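Local coordinates for pollen allergen Phl p 6 (Phleum pratense, PDB 6TRK), which acts as a grass pollen allergen of the Poa p IX/Phl p VI family, its role in the plant not being firmly established, at residues 64-69 / 88-93; 16-21 / 39-44. The protein carries 1 engineered substitution. All coordinates share one frame; numbering follows the deposited sequence. Where two conformers were deposited one is given.

Contact 1 (64-69 / 88-93). With ZN (zinc ion), chain C.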
loop_
_atom_site.group_PDB
_atom_site.type_symbol
_atom_site.label_atom_id
_atom_site.label_comp_id
_atom_site.label_asym_id
_atom_site.label_seq_id
_atom_site.Cartn_x
_atom_site.Cartn_y
_atom_site.Cartn_z
ATOM N N ASP A 64 -2.674 9.035 -2.037
ATOM C CA ASP A 64 -3.222 9.418 -0.732
ATOM C C ASP A 64 -4.495 8.606 -0.410
ATOM O O ASP A 64 -4.693 8.164 0.727
ATOM C CB ASP A 64 -3.592 10.904 -0.687
ATOM C CG ASP A 64 -2.412 11.849 -0.734
ATOM O OD1 ASP A 64 -1.250 11.475 -0.434
ATOM O OD2 ASP A 64 -2.682 13.039 -1.053
ATOM N N GLU A 65 -5.377 8.422 -1.409
ATOM C CA GLU A 65 -6.604 7.673 -1.189
ATOM C C GLU A 65 -6.343 6.199 -0.870
ATOM O O GLU A 65 -7.050 5.593 -0.049
ATOM C CB GLU A 65 -7.515 7.817 -2.412
ATOM C CG GLU A 65 -8.777 6.975 -2.338
ATOM C CD GLU A 65 -9.772 7.333 -1.232
ATOM O OE1 GLU A 65 -9.716 8.463 -0.682
ATOM O OE2 GLU A 65 -10.665 6.481 -0.934
ATOM N N VAL A 66 -5.382 5.577 -1.563
ATOM C CA VAL A 66 -5.022 4.187 -1.271
ATOM C C VAL A 66 -4.545 4.066 0.177
ATOM O O VAL A 66 -4.971 3.169 0.923
ATOM C CB VAL A 66 -3.928 3.711 -2.246
ATOM C CG1 VAL A 66 -3.417 2.324 -1.922
ATOM C CG2 VAL A 66 -4.414 3.758 -3.676
ATOM N N TYR A 67 -3.644 4.958 0.593
ATOM C CA TYR A 67 -3.151 4.900 1.966
ATOM C C TYR A 67 -4.287 5.142 2.954
ATOM O O TYR A 67 -4.441 4.399 3.928
ATOM C CB TYR A 67 -2.035 5.912 2.189
ATOM C CG TYR A 67 -1.556 5.953 3.623
ATOM C CD1 TYR A 67 -0.712 4.980 4.118
ATOM C CD2 TYR A 67 -1.969 6.964 4.478
ATOM C CE1 TYR A 67 -0.273 5.017 5.443
ATOM C CE2 TYR A 67 -1.556 7.007 5.786
ATOM C CZ TYR A 67 -0.712 6.033 6.264
ATOM O OH TYR A 67 -0.293 6.087 7.579
ATOM N N ASN A 68 -5.114 6.165 2.698
ATOM C CA ASN A 68 -6.212 6.430 3.618
ATOM C C ASN A 68 -7.156 5.242 3.706
ATOM O O ASN A 68 -7.643 4.889 4.791
ATOM C CB ASN A 68 -6.946 7.703 3.176
ATOM C CG ASN A 68 -6.114 8.963 3.428
ATOM O OD1 ASN A 68 -5.255 8.974 4.320
ATOM N ND2 ASN A 68 -6.345 10.018 2.638
ATOM N N ALA A 69 -7.472 4.636 2.575
ATOM C CA ALA A 69 -8.359 3.473 2.611
ATOM C C ALA A 69 -7.819 2.406 3.562
ATOM O O ALA A 69 -8.553 1.815 4.372
ATOM C CB ALA A 69 -8.499 2.884 1.206
ATOM N N LEU A 88 -5.487 -5.940 2.989
ATOM C CA LEU A 88 -6.579 -6.150 2.045
ATOM C C LEU A 88 -6.948 -4.856 1.340
ATOM O O LEU A 88 -7.132 -4.826 0.118
ATOM C CB LEU A 88 -7.780 -6.751 2.777
ATOM C CG LEU A 88 -9.060 -6.886 1.993
ATOM C CD1 LEU A 88 -8.873 -7.882 0.881
ATOM C CD2 LEU A 88 -10.172 -7.361 2.904
ATOM N N HIS A 89 -7.124 -3.773 2.091
ATOM C CA HIS A 89 -7.624 -2.561 1.439
ATOM C C HIS A 89 -6.533 -1.826 0.677
ATOM O O HIS A 89 -6.805 -1.236 -0.381
ATOM C CB HIS A 89 -8.297 -1.665 2.466
ATOM C CG HIS A 89 -9.551 -2.266 3.012
ATOM N ND1 HIS A 89 -9.567 -3.145 4.082
ATOM C CD2 HIS A 89 -10.828 -2.179 2.578
ATOM C CE1 HIS A 89 -10.804 -3.546 4.301
ATOM N NE2 HIS A 89 -11.593 -2.980 3.393
ATOM N N PHE A 90 -5.287 -1.920 1.136
ATOM C CA PHE A 90 -4.197 -1.311 0.385
ATOM C C PHE A 90 -4.049 -1.980 -0.985
ATOM O O PHE A 90 -3.995 -1.316 -2.027
ATOM C CB PHE A 90 -2.867 -1.399 1.182
ATOM C CG PHE A 90 -1.795 -0.507 0.599
ATOM C CD1 PHE A 90 -0.932 -1.004 -0.347
ATOM C CD2 PHE A 90 -1.684 0.827 0.974
ATOM C CE1 PHE A 90 0.036 -0.194 -0.929
ATOM C CE2 PHE A 90 -0.739 1.660 0.391
ATOM C CZ PHE A 90 0.131 1.121 -0.563
ATOM N N SER A 91 -4.005 -3.293 -0.999
ATOM C CA SER A 91 -3.801 -3.998 -2.262
ATOM C C SER A 91 -4.974 -3.803 -3.219
ATOM O O SER A 91 -4.757 -3.600 -4.412
ATOM C CB SER A 91 -3.565 -5.473 -1.993
ATOM O OG SER A 91 -4.608 -6.089 -1.305
ATOM N N GLU A 92 -6.215 -3.831 -2.710
ATOM C CA GLU A 92 -7.380 -3.619 -3.582
ATOM C C GLU A 92 -7.443 -2.183 -4.091
ATOM O O GLU A 92 -7.712 -1.935 -5.282
ATOM C CB GLU A 92 -8.695 -4.009 -2.880
ATOM C CG GLU A 92 -8.873 -5.530 -2.744
ATOM C CD GLU A 92 -10.228 -6.011 -2.395
ATOM O OE1 GLU A 92 -10.365 -7.267 -2.326
ATOM O OE2 GLU A 92 -11.151 -5.210 -2.153
ATOM N N ALA A 93 -7.213 -1.207 -3.220
ATOM C CA ALA A 93 -7.293 0.182 -3.671
ATOM C C ALA A 93 -6.186 0.513 -4.663
ATOM O O ALA A 93 -6.409 1.264 -5.608
ATOM C CB ALA A 93 -7.256 1.110 -2.457
HETATM ZN ZN ZN C . -12.151 -8.044 -2.042
HETATM O O HOH W 1 -12.586 -8.132 -0.107
#
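Val66 sets its CG1 methyl over one face of the Phe90 ring, where helix 60-76 packs against helix 82-98 as an antiparallel helical hairpin of the four-helix bundle. The N-to-C directions of the two short segments differ by 155°, and their axes approach to 8.2 Å. The side chains of Val66 and Phe90 cross at about a right angle. CG1 of Val66 is 3.8 Å from the ring centroid of Phe90, a CH-pi contact, and lies toward the rim, nearest CE2. It stands anti to the backbone N (chi1 175°). The other methyl, CG2, turns to the Ala93 backbone, 3.7 Å from its O. The CA of Tyr67 meets the same Phe90 ring at its edge, near the ring plane. The backbones come close here: the CA atoms of Val66 and Ala93 are 5.2 Å apart, and the alanine methyls CB of Ala69 and CB of Ala93 meet at 4.3 Å. Beside them, CB of His89 packs against the Ala69 carbonyl oxygen, while ND1 of His89 is hydrogen-bonded to Ala85 O. On helix 82-98, Glu92 is extended beyond CG and binds a zinc ion through OE1 at 2.0 Å, together with His104 ND1 and a water.

Contact 2 (16-21 / 39-44)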
loop_
_atom_site.group_PDB
_atom_site.type_symbol
_atom_site.label_atom_id
_atom_site.label_comp_id
_atom_site.label_asym_id
_atom_site.label_seq_id
_atom_site.Cartn_x
_atom_site.Cartn_y
_atom_site.Cartn_z
ATOM N N ALA A 16 6.026 -2.905 -4.501
ATOM C CA ALA A 16 7.193 -3.665 -4.079
ATOM C C ALA A 16 7.596 -3.316 -2.648
ATOM O O ALA A 16 7.933 -4.208 -1.866
ATOM C CB ALA A 16 8.347 -3.417 -5.061
ATOM N N SER A 17 7.564 -2.025 -2.295
ATOM C CA SER A 17 7.876 -1.638 -0.908
ATOM C C SER A 17 6.833 -2.162 0.068
ATOM O O SER A 17 7.161 -2.577 1.191
ATOM C CB SER A 17 7.959 -0.127 -0.813
ATOM O OG SER A 17 9.036 0.384 -1.542
ATOM N N PHE A 18 5.546 -2.117 -0.343
ATOM C CA PHE A 18 4.478 -2.697 0.468
ATOM C C PHE A 18 4.708 -4.192 0.711
ATOM O O PHE A 18 4.574 -4.671 1.835
ATOM C CB PHE A 18 3.137 -2.386 -0.242
ATOM C CG PHE A 18 1.960 -3.160 0.261
ATOM C CD1 PHE A 18 1.442 -2.956 1.523
ATOM C CD2 PHE A 18 1.297 -4.055 -0.596
ATOM C CE1 PHE A 18 0.291 -3.656 1.941
ATOM C CE2 PHE A 18 0.158 -4.761 -0.181
ATOM C CZ PHE A 18 -0.349 -4.557 1.082
ATOM N N ARG A 19 5.099 -4.938 -0.313
ATOM C CA ARG A 19 5.384 -6.362 -0.112
ATOM C C ARG A 19 6.568 -6.565 0.832
ATOM O O ARG A 19 6.561 -7.478 1.666
ATOM C CB ARG A 19 5.669 -7.051 -1.453
ATOM C CG ARG A 19 4.497 -7.120 -2.404
ATOM C CD ARG A 19 4.848 -8.035 -3.586
ATOM N NE ARG A 19 5.786 -7.442 -4.542
ATOM C CZ ARG A 19 5.421 -6.717 -5.598
ATOM N NH1 ARG A 19 4.131 -6.461 -5.831
ATOM N NH2 ARG A 19 6.349 -6.230 -6.408
ATOM N N ALA A 20 7.594 -5.719 0.720
ATOM C CA ALA A 20 8.727 -5.797 1.658
ATOM C C ALA A 20 8.284 -5.498 3.086
ATOM O O ALA A 20 8.701 -6.158 4.028
ATOM C CB ALA A 20 9.830 -4.843 1.195
ATOM N N ALA A 21 7.387 -4.537 3.275
ATOM C CA ALA A 21 6.893 -4.313 4.631
ATOM C C ALA A 21 6.128 -5.514 5.175
ATOM O O ALA A 21 6.245 -5.862 6.363
ATOM C CB ALA A 21 6.023 -3.057 4.636
ATOM N N ALA A 39 5.566 0.341 10.878
ATOM C CA ALA A 39 6.849 1.026 10.986
ATOM C C ALA A 39 7.705 0.820 9.745
ATOM O O ALA A 39 8.373 1.753 9.283
ATOM C CB ALA A 39 7.583 0.542 12.225
ATOM N N ALA A 40 7.692 -0.383 9.191
ATOM C CA ALA A 40 8.454 -0.628 7.979
ATOM C C ALA A 40 7.805 0.044 6.781
ATOM O O ALA A 40 8.496 0.614 5.920
ATOM C CB ALA A 40 8.582 -2.139 7.738
ATOM N N PHE A 41 6.472 0.001 6.718
ATOM C CA PHE A 41 5.743 0.554 5.600
ATOM C C PHE A 41 5.924 2.055 5.517
ATOM O O PHE A 41 6.119 2.606 4.434
ATOM C CB PHE A 41 4.241 0.213 5.733
ATOM C CG PHE A 41 3.391 0.899 4.716
ATOM C CD1 PHE A 41 2.836 2.158 4.977
ATOM C CD2 PHE A 41 3.156 0.310 3.497
ATOM C CE1 PHE A 41 2.076 2.794 4.033
ATOM C CE2 PHE A 41 2.388 0.964 2.522
ATOM C CZ PHE A 41 1.858 2.202 2.794
ATOM N N THR A 42 5.883 2.749 6.659
ATOM C CA THR A 42 5.888 4.216 6.592
ATOM C C THR A 42 7.219 4.753 6.059
ATOM O O THR A 42 7.230 5.746 5.324
ATOM C CB THR A 42 5.560 4.793 7.976
ATOM O OG1 THR A 42 5.282 6.199 7.863
ATOM C CG2 THR A 42 6.705 4.577 8.949
ATOM N N VAL A 43 8.343 4.099 6.384
ATOM C CA VAL A 43 9.646 4.561 5.886
ATOM C C VAL A 43 9.693 4.501 4.364
ATOM O O VAL A 43 10.047 5.468 3.698
ATOM C CB VAL A 43 10.784 3.709 6.493
ATOM C CG1 VAL A 43 12.116 4.019 5.789
ATOM C CG2 VAL A 43 10.901 3.935 7.998
ATOM N N SER A 44 9.392 3.334 3.795
ATOM C CA SER A 44 9.555 3.203 2.356
ATOM C C SER A 44 8.447 3.906 1.573
ATOM O O SER A 44 8.720 4.466 0.501
ATOM C CB SER A 44 9.607 1.717 1.995
ATOM O OG SER A 44 8.481 1.025 2.505
HETATM O O HOH W 2 9.137 -1.577 2.893
#
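Phe41 lies against Ala21 and Phe18 where helix 30-55 runs back along helix 2-23, the first antiparallel helical hairpin of the four-helix bundle. The segment axes make 157° and approach to 8.6 Å. At the root of Phe41, CB meets the Ala21 methyl, CB to CB 3.9 Å. The same methyl lies 3.7 Å from the Phe41 backbone N, and Ala40 CB touches the Ala21 methyl as well. Beyond CB, the ring carbon CG is anti to the backbone N (chi1 172°), and the ring reaches into the bundle. Its CD2 and CE2 both come to 4.2 Å from CD1 of Phe18, the two side chains crossing obliquely. The Phe41 ring also meets Phe86 and Phe90 of helix 82-98 edge-to-face. Away from these aromatics the helices meet through two serines. Ser44 CB packs on Ser17 CB at 3.7 Å, and Ser44 OG touches that same Ser17 carbon. The hydroxyl of Ser17 is hydrogen-bonded to Asn48 ND2 on the partner helix. A water joins the two helices: it donates to Ser17 O at 2.8 Å and lies 2.7 Å from Ser44 OG, to which it is also hydrogen-bonded.

How the contacts relate
From the N terminus, helix 2-23 runs out and helix 30-55 returns, and contact 2 closes this turn with 17 residues between its segments. Helix 60-76 follows, and helix 82-98 returns along it, with 18 residues between the segments of contact 1. The contacts are in series along the chain; neither encloses nor crosses the other. Each contact holds one hairpin together, and their centres lie about 14 Å apart. The hairpins meet through aromatic residues. In the conformer given, Tyr67 packs on Phe41, between helices 60-76 and 30-55. Phe90 reaches both helices of contact 2, with its CD1 3.6 Å from Phe18 CD1 and its CE2 3.6 Å from Phe41 CZ.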